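Local coordinates for protein short-chain dehydrogenase/reductase SDR (Burkholderia phymatum, PDB 5IG2) that binds NAD in a Rossmann-type fold and probably catalyses NAD(P)-dependent oxidation or reduction at the CH-OH group of its substrate, at residues V147-V152 / S192-A197; L174-Y179 / R257-T262. All blocks are in the same frame, centred on the assembly; numbering follows the deposited sequence.

Contact 1: V147-V152 / S192-A197. With NAD (nicotinamide-adenine-dinucleotide), chain F; ACT (acetate ion), chain G.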
loop_
_atom_site.group_PDB
_atom_site.type_symbol
_atom_site.label_atom_id
_atom_site.label_comp_id
_atom_site.label_asym_id
_atom_site.label_seq_id
_atom_site.Cartn_x
_atom_site.Cartn_y
_atom_site.Cartn_z
ATOM N N VAL B 147 -34.426 36.041 -27.948
ATOM C CA VAL B 147 -32.979 36.038 -28.122
ATOM C C VAL B 147 -32.643 35.213 -29.351
ATOM O O VAL B 147 -32.981 34.020 -29.418
ATOM C CB VAL B 147 -32.249 35.477 -26.900
ATOM C CG1 VAL B 147 -30.769 35.479 -27.183
ATOM C CG2 VAL B 147 -32.585 36.291 -25.651
ATOM N N ASN B 148 -31.958 35.838 -30.306
ATOM C CA ASN B 148 -31.491 35.168 -31.513
ATOM C C ASN B 148 -29.989 34.947 -31.419
ATOM O O ASN B 148 -29.235 35.893 -31.160
ATOM C CB ASN B 148 -31.824 35.992 -32.763
ATOM C CG ASN B 148 -33.313 36.131 -32.980
ATOM O OD1 ASN B 148 -34.102 35.301 -32.508
ATOM N ND2 ASN B 148 -33.711 37.179 -33.694
ATOM N N THR B 149 -29.552 33.707 -31.637
ATOM C CA THR B 149 -28.124 33.397 -31.641
ATOM C C THR B 149 -27.557 33.666 -33.027
ATOM O O THR B 149 -27.884 32.961 -33.988
ATOM C CB THR B 149 -27.851 31.952 -31.247
ATOM O OG1 THR B 149 -28.492 31.663 -30.001
ATOM C CG2 THR B 149 -26.333 31.746 -31.118
ATOM N N ALA B 150 -26.715 34.688 -33.137
ATOM C CA ALA B 150 -25.942 34.858 -34.361
ATOM C C ALA B 150 -24.561 34.256 -34.112
ATOM O O ALA B 150 -24.443 33.045 -33.891
ATOM C CB ALA B 150 -25.865 36.336 -34.776
ATOM N N SER B 151 -23.527 35.095 -34.090
ATOM C CA SER B 151 -22.140 34.661 -33.966
ATOM C C SER B 151 -21.268 35.882 -34.170
ATOM O O SER B 151 -21.747 36.875 -34.723
ATOM C CB SER B 151 -21.787 33.595 -35.012
ATOM O OG SER B 151 -20.390 33.360 -35.045
ATOM N N VAL B 152 -19.996 35.834 -33.763
ATOM C CA VAL B 152 -19.058 36.835 -34.266
ATOM C C VAL B 152 -18.933 36.740 -35.785
ATOM O O VAL B 152 -18.537 37.717 -36.432
ATOM C CB VAL B 152 -17.672 36.714 -33.592
ATOM C CG1 VAL B 152 -17.800 36.896 -32.085
ATOM C CG2 VAL B 152 -16.997 35.385 -33.942
ATOM N N SER B 192 -32.803 40.437 -27.939
ATOM C CA SER B 192 -31.356 40.522 -27.795
ATOM C C SER B 192 -30.685 39.691 -28.882
ATOM O O SER B 192 -31.277 38.775 -29.459
ATOM C CB SER B 192 -30.868 40.031 -26.425
ATOM O OG SER B 192 -31.415 40.793 -25.355
ATOM N N LEU B 193 -29.417 40.002 -29.120
ATOM C CA LEU B 193 -28.639 39.409 -30.196
ATOM C C LEU B 193 -27.369 38.824 -29.590
ATOM O O LEU B 193 -26.515 39.572 -29.102
ATOM C CB LEU B 193 -28.315 40.462 -31.261
ATOM C CG LEU B 193 -27.402 40.056 -32.430
ATOM C CD1 LEU B 193 -28.034 38.935 -33.261
ATOM C CD2 LEU B 193 -27.052 41.273 -33.292
ATOM N N LEU B 194 -27.229 37.499 -29.649
ATOM C CA LEU B 194 -26.101 36.794 -29.041
ATOM C C LEU B 194 -25.033 36.493 -30.095
ATOM O O LEU B 194 -25.312 35.803 -31.085
ATOM C CB LEU B 194 -26.584 35.506 -28.376
ATOM C CG LEU B 194 -25.523 34.585 -27.782
ATOM C CD1 LEU B 194 -24.772 35.294 -26.663
ATOM C CD2 LEU B 194 -26.178 33.318 -27.264
ATOM N N CYS B 195 -23.804 36.982 -29.867
ATOM C CA CYS B 195 -22.706 36.879 -30.839
ATOM C C CYS B 195 -21.445 36.292 -30.211
ATOM O O CYS B 195 -20.477 37.021 -29.934
ATOM C CB CYS B 195 -22.390 38.248 -31.441
ATOM S SG CYS B 195 -23.765 39.003 -32.359
ATOM N N PRO B 196 -21.403 34.976 -30.000
ATOM C CA PRO B 196 -20.232 34.356 -29.374
ATOM C C PRO B 196 -19.136 34.032 -30.376
ATOM O O PRO B 196 -19.369 33.909 -31.579
ATOM C CB PRO B 196 -20.793 33.055 -28.774
ATOM C CG PRO B 196 -22.285 33.127 -28.963
ATOM C CD PRO B 196 -22.506 34.019 -30.135
ATOM N N ALA B 197 -17.917 33.905 -29.841
ATOM C CA ALA B 197 -16.810 33.293 -30.559
ATOM C C ALA B 197 -16.814 31.794 -30.263
ATOM O O ALA B 197 -17.769 31.255 -29.698
ATOM C CB ALA B 197 -15.488 33.959 -30.182
HETATM P PA NAD F . -24.638 22.341 -31.283
HETATM O O1A NAD F . -24.422 21.457 -32.449
HETATM O O2A NAD F . -24.023 21.805 -29.981
HETATM O O5B NAD F . -26.171 22.683 -31.020
HETATM C C5B NAD F . -27.030 23.101 -32.097
HETATM C C4B NAD F . -28.246 22.217 -32.055
HETATM O O4B NAD F . -29.162 22.617 -33.098
HETATM C C3B NAD F . -27.983 20.714 -32.250
HETATM O O3B NAD F . -28.502 19.949 -31.168
HETATM C C2B NAD F . -28.722 20.382 -33.557
HETATM O O2B NAD F . -29.302 19.083 -33.542
HETATM C C1B NAD F . -29.805 21.451 -33.564
HETATM N N9A NAD F . -30.379 21.716 -34.877
HETATM C C8A NAD F . -29.723 21.779 -36.078
HETATM N N7A NAD F . -30.515 21.916 -37.114
HETATM C C5A NAD F . -31.783 21.953 -36.554
HETATM C C6A NAD F . -33.066 22.071 -37.120
HETATM N N6A NAD F . -33.297 22.086 -38.436
HETATM N N1A NAD F . -34.122 22.119 -36.278
HETATM C C2A NAD F . -33.900 22.033 -34.961
HETATM N N3A NAD F . -32.738 21.892 -34.312
HETATM C C4A NAD F . -31.713 21.852 -35.173
HETATM O O3 NAD F . -24.027 23.777 -31.583
HETATM P PN NAD F . -24.117 25.164 -30.794
HETATM O O1N NAD F . -24.705 24.948 -29.448
HETATM O O2N NAD F . -22.786 25.800 -30.904
HETATM O O5D NAD F . -25.142 25.931 -31.741
HETATM C C5D NAD F . -26.101 26.871 -31.209
HETATM C C4D NAD F . -25.984 28.155 -31.992
HETATM O O4D NAD F . -24.758 28.845 -31.648
HETATM C C3D NAD F . -25.973 28.001 -33.519
HETATM O O3D NAD F . -26.818 28.986 -34.101
HETATM C C2D NAD F . -24.516 28.291 -33.881
HETATM O O2D NAD F . -24.415 28.790 -35.209
HETATM C C1D NAD F . -24.201 29.345 -32.830
HETATM N N1N NAD F . -22.711 29.649 -32.575
HETATM C C2N NAD F . -21.911 28.656 -32.145
HETATM C C3N NAD F . -20.580 28.910 -31.868
HETATM C C7N NAD F . -19.665 27.904 -31.241
HETATM O O7N NAD F . -18.438 28.066 -31.325
HETATM N N7N NAD F . -20.203 26.815 -30.718
HETATM C C4N NAD F . -20.102 30.204 -32.035
HETATM C C5N NAD F . -20.953 31.209 -32.461
HETATM C C6N NAD F . -22.264 30.910 -32.735
HETATM C C ACT G . -18.745 30.289 -35.092
HETATM O O ACT G . -17.737 31.026 -34.956
HETATM O OXT ACT G . -19.847 30.874 -35.218
HETATM C CH3 ACT G . -18.661 28.789 -35.090
#
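Val152 N donates a hydrogen bond of 3.0 Å to Pro196 O, and just beyond the ends of two neighbouring strands this bond ties together the loops under the nicotinamide. The donor stands 44° out of the carbonyl plane. The same oxygen lies 3.3 Å from C5N of NAD, while Ala150 O from the other loop comes equally near C6N, so backbone carbonyls of both segments border the pyridine ring. Val152 also lays CG1 against Cys195 O and Pro196 O, each at 3.4 Å, a place between backbone carbonyls that suits a compact branched side chain. Ser151 carries its hydroxyl to the ligands: with OG anti to the backbone N (chi1 169°), it donates to OXT of the acetate, 2.6 Å away, an ion probably from the crystallisation liquor that Tyr164 also holds. By its position before Tyr164 and Lys168, Ser151 probably corresponds to the serine of the family's Ser-Tyr-Lys triad, consistent with the acetate marking the substrate position.

Behind the loops lie strands 144-149 and 189-194, adjacent parallel strands of the Rossmann sheet joined by helix 162-185 in a beta-alpha-beta crossover. Asn148 bonds to the neighbouring strand through both its N, which donates to Ser192 O, and its O, which accepts from Leu194 N over 3.0 Å, almost straight at 177°. Ala150 N then bonds to Leu194 O where the strands end. Thr149 and Leu194 run side by side on one face, and Thr149 CG2 reaches O4D of the NAD ribose at 3.3 Å while OG1 is bonded to Asn98. On the other face, with Asn148, Leu193 brings CD1 to 3.7 Å from Ala150 CB, and both side chains touch Val172 of helix 162-185. The Asn148 amide joins Thr175 of that helix to Asn97 of the neighbouring strand 94-97, so its buried polar ends are satisfied.

Contact 2: L174-Y179 / R257-T262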
loop_
_atom_site.group_PDB
_atom_site.type_symbol
_atom_site.label_atom_id
_atom_site.label_comp_id
_atom_site.label_asym_id
_atom_site.label_seq_id
_atom_site.Cartn_x
_atom_site.Cartn_y
_atom_site.Cartn_z
ATOM N N LEU B 174 -31.567 41.267 -39.032
ATOM C CA LEU B 174 -32.988 41.054 -38.774
ATOM C C LEU B 174 -33.298 41.308 -37.310
ATOM O O LEU B 174 -34.355 41.854 -36.982
ATOM C CB LEU B 174 -33.436 39.650 -39.199
ATOM C CG LEU B 174 -33.206 38.394 -38.361
ATOM C CD1 LEU B 174 -34.219 38.243 -37.227
ATOM C CD2 LEU B 174 -33.277 37.168 -39.257
ATOM N N THR B 175 -32.365 40.963 -36.417
ATOM C CA THR B 175 -32.606 41.164 -34.997
ATOM C C THR B 175 -32.484 42.639 -34.632
ATOM O O THR B 175 -33.260 43.147 -33.815
ATOM C CB THR B 175 -31.638 40.299 -34.174
ATOM O OG1 THR B 175 -31.699 38.934 -34.633
ATOM C CG2 THR B 175 -31.981 40.349 -32.657
ATOM N N GLU B 176 -31.518 43.340 -35.232
ATOM C CA GLU B 176 -31.440 44.785 -35.047
ATOM C C GLU B 176 -32.722 45.464 -35.511
ATOM O O GLU B 176 -33.211 46.397 -34.860
ATOM C CB GLU B 176 -30.234 45.356 -35.801
ATOM C CG GLU B 176 -28.880 44.994 -35.191
ATOM C CD GLU B 176 -27.703 45.442 -36.052
ATOM O OE1 GLU B 176 -27.928 45.929 -37.184
ATOM O OE2 GLU B 176 -26.548 45.325 -35.586
ATOM N N THR B 177 -33.274 45.017 -36.644
ATOM C CA THR B 177 -34.517 45.608 -37.125
ATOM C C THR B 177 -35.672 45.278 -36.199
ATOM O O THR B 177 -36.523 46.135 -35.930
ATOM C CB THR B 177 -34.843 45.124 -38.533
ATOM O OG1 THR B 177 -33.679 45.229 -39.356
ATOM C CG2 THR B 177 -35.963 45.988 -39.109
ATOM N N LEU B 178 -35.726 44.033 -35.722
ATOM C CA LEU B 178 -36.766 43.643 -34.780
ATOM C C LEU B 178 -36.726 44.514 -33.529
ATOM O O LEU B 178 -37.777 44.861 -32.972
ATOM C CB LEU B 178 -36.598 42.169 -34.416
ATOM C CG LEU B 178 -37.547 41.578 -33.370
ATOM C CD1 LEU B 178 -38.985 41.600 -33.880
ATOM C CD2 LEU B 178 -37.095 40.154 -33.000
ATOM N N TYR B 179 -35.518 44.883 -33.081
ATOM C CA TYR B 179 -35.389 45.765 -31.925
ATOM C C TYR B 179 -36.140 47.068 -32.155
ATOM O O TYR B 179 -36.885 47.536 -31.283
ATOM C CB TYR B 179 -33.909 46.028 -31.626
ATOM C CG TYR B 179 -33.684 47.069 -30.545
ATOM C CD1 TYR B 179 -33.607 48.423 -30.868
ATOM C CD2 TYR B 179 -33.566 46.702 -29.198
ATOM C CE1 TYR B 179 -33.418 49.386 -29.892
ATOM C CE2 TYR B 179 -33.377 47.667 -28.209
ATOM C CZ TYR B 179 -33.300 49.007 -28.572
ATOM O OH TYR B 179 -33.100 49.984 -27.624
ATOM N N ARG B 257 -30.400 44.056 -22.339
ATOM C CA ARG B 257 -29.342 44.557 -23.206
ATOM C C ARG B 257 -29.395 43.840 -24.549
ATOM O O ARG B 257 -29.545 42.617 -24.605
ATOM C CB ARG B 257 -27.975 44.353 -22.551
ATOM C CG ARG B 257 -26.822 44.848 -23.406
ATOM C CD ARG B 257 -25.500 44.849 -22.660
ATOM N NE ARG B 257 -24.761 43.603 -22.828
ATOM C CZ ARG B 257 -24.554 42.718 -21.856
ATOM N NH1 ARG B 257 -25.035 42.933 -20.634
ATOM N NH2 ARG B 257 -23.855 41.617 -22.105
ATOM N N PHE B 258 -29.252 44.603 -25.635
ATOM C CA PHE B 258 -29.424 44.029 -26.968
ATOM C C PHE B 258 -28.209 43.209 -27.416
ATOM O O PHE B 258 -28.336 42.025 -27.741
ATOM C CB PHE B 258 -29.724 45.133 -27.991
ATOM C CG PHE B 258 -29.896 44.608 -29.389
ATOM C CD1 PHE B 258 -31.092 44.026 -29.776
ATOM C CD2 PHE B 258 -28.851 44.654 -30.300
ATOM C CE1 PHE B 258 -31.248 43.517 -31.058
ATOM C CE2 PHE B 258 -29.003 44.139 -31.584
ATOM C CZ PHE B 258 -30.206 43.571 -31.955
ATOM N N TYR B 259 -27.029 43.830 -27.485
ATOM C CA TYR B 259 -25.839 43.143 -27.984
ATOM C C TYR B 259 -25.216 42.303 -26.884
ATOM O O TYR B 259 -24.813 42.838 -25.844
ATOM C CB TYR B 259 -24.803 44.139 -28.502
ATOM C CG TYR B 259 -25.194 44.820 -29.786
ATOM C CD1 TYR B 259 -25.157 44.130 -30.996
ATOM C CD2 TYR B 259 -25.612 46.148 -29.792
ATOM C CE1 TYR B 259 -25.517 44.749 -32.178
ATOM C CE2 TYR B 259 -25.983 46.779 -30.973
ATOM C CZ TYR B 259 -25.935 46.072 -32.160
ATOM O OH TYR B 259 -26.288 46.692 -33.329
ATOM N N ILE B 260 -25.085 41.008 -27.119
ATOM C CA ILE B 260 -24.416 40.127 -26.171
ATOM C C ILE B 260 -23.159 39.597 -26.849
ATOM O O ILE B 260 -23.223 38.649 -27.642
ATOM C CB ILE B 260 -25.322 38.994 -25.699
ATOM C CG1 ILE B 260 -26.718 39.559 -25.393
ATOM C CG2 ILE B 260 -24.683 38.334 -24.481
ATOM C CD1 ILE B 260 -27.787 38.507 -25.160
ATOM N N LEU B 261 -22.014 40.208 -26.547
ATOM C CA LEU B 261 -20.717 39.779 -27.060
ATOM C C LEU B 261 -20.008 39.082 -25.909
ATOM O O LEU B 261 -19.329 39.716 -25.105
ATOM C CB LEU B 261 -19.905 40.958 -27.589
ATOM C CG LEU B 261 -20.047 41.336 -29.062
ATOM C CD1 LEU B 261 -21.495 41.520 -29.472
ATOM C CD2 LEU B 261 -19.256 42.612 -29.351
ATOM N N THR B 262 -20.178 37.764 -25.829
ATOM C CA THR B 262 -19.575 36.995 -24.752
ATOM C C THR B 262 -18.056 36.948 -24.836
ATOM O O THR B 262 -17.402 36.682 -23.824
ATOM C CB THR B 262 -20.125 35.573 -24.768
ATOM O OG1 THR B 262 -19.853 34.988 -26.049
ATOM C CG2 THR B 262 -21.626 35.590 -24.538
#
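Phe258, just before the last strand of the Rossmann sheet, and Tyr259, its first residue, pack against helix 162-185, which covers one side of that sheet. Phe258 makes the largest share of the contact. Its CG is anti to the backbone N (chi1 179°), and the ring drives its far rim against the helix backbone: CE1 lies 3.4 Å from Thr175 O and CZ 3.5 Å from Glu176 N, both polar atoms near the ring plane. A flat, apolar rim suits this place, since Thr175 O is already engaged by Tyr179 N within the helix. Thr175 CG2, 3.6 Å from CE1, and Glu176 CG, against CE2, approach from opposite sides of the ring plane. Tyr179 sets CD2 3.7 Å from Phe258 CD1, the two rings meeting obliquely with planes at 69°.

Tyr259 supplies the polar half. Its OH donates to Glu176 OE2 over 2.7 Å, approaching from 54° above the carboxylate plane, with the oxygen at the edge of the tyrosine ring. Phe258 CD2 lies 3.4 Å above the plane of that ring, over its centre, and so backs the phenol from one face. A glutamate suits the place: extended beyond CG, it presents OE2 to Tyr259 and OE1 to the second subunit, in a salt bridge with Arg273 of the second subunit and a hydrogen bond with Ser157 of the same neighbour. These partners would be expected to stabilise the carboxylate as an anion despite its burial. Asn282 of that subunit also accepts from Phe258 N. A helix packed on the Rossmann sheet and drawn into a subunit interface is characteristic of oligomeric short-chain dehydrogenases.

How the contacts relate
From the N terminus the chain runs through strand 144-149 into 147-152, then along helix 162-185 past 174-179, and returns in strand 189-194 to 192-197, where contact 1 closes the beta-alpha-beta loop. A longer excursion through helices 222-236 and 242-254 brings it to 257-262, and contact 2 closes that loop back onto the helix. The four segments alternate, so the two loops cross rather than nest. They also touch directly: Leu193 N is probably hydrogen-bonded to Phe258 O, placing strands 189-194 and 259-260 side by side. Together the contacts join the strand ends that border the cofactor to the sheet edge and the subunit interface.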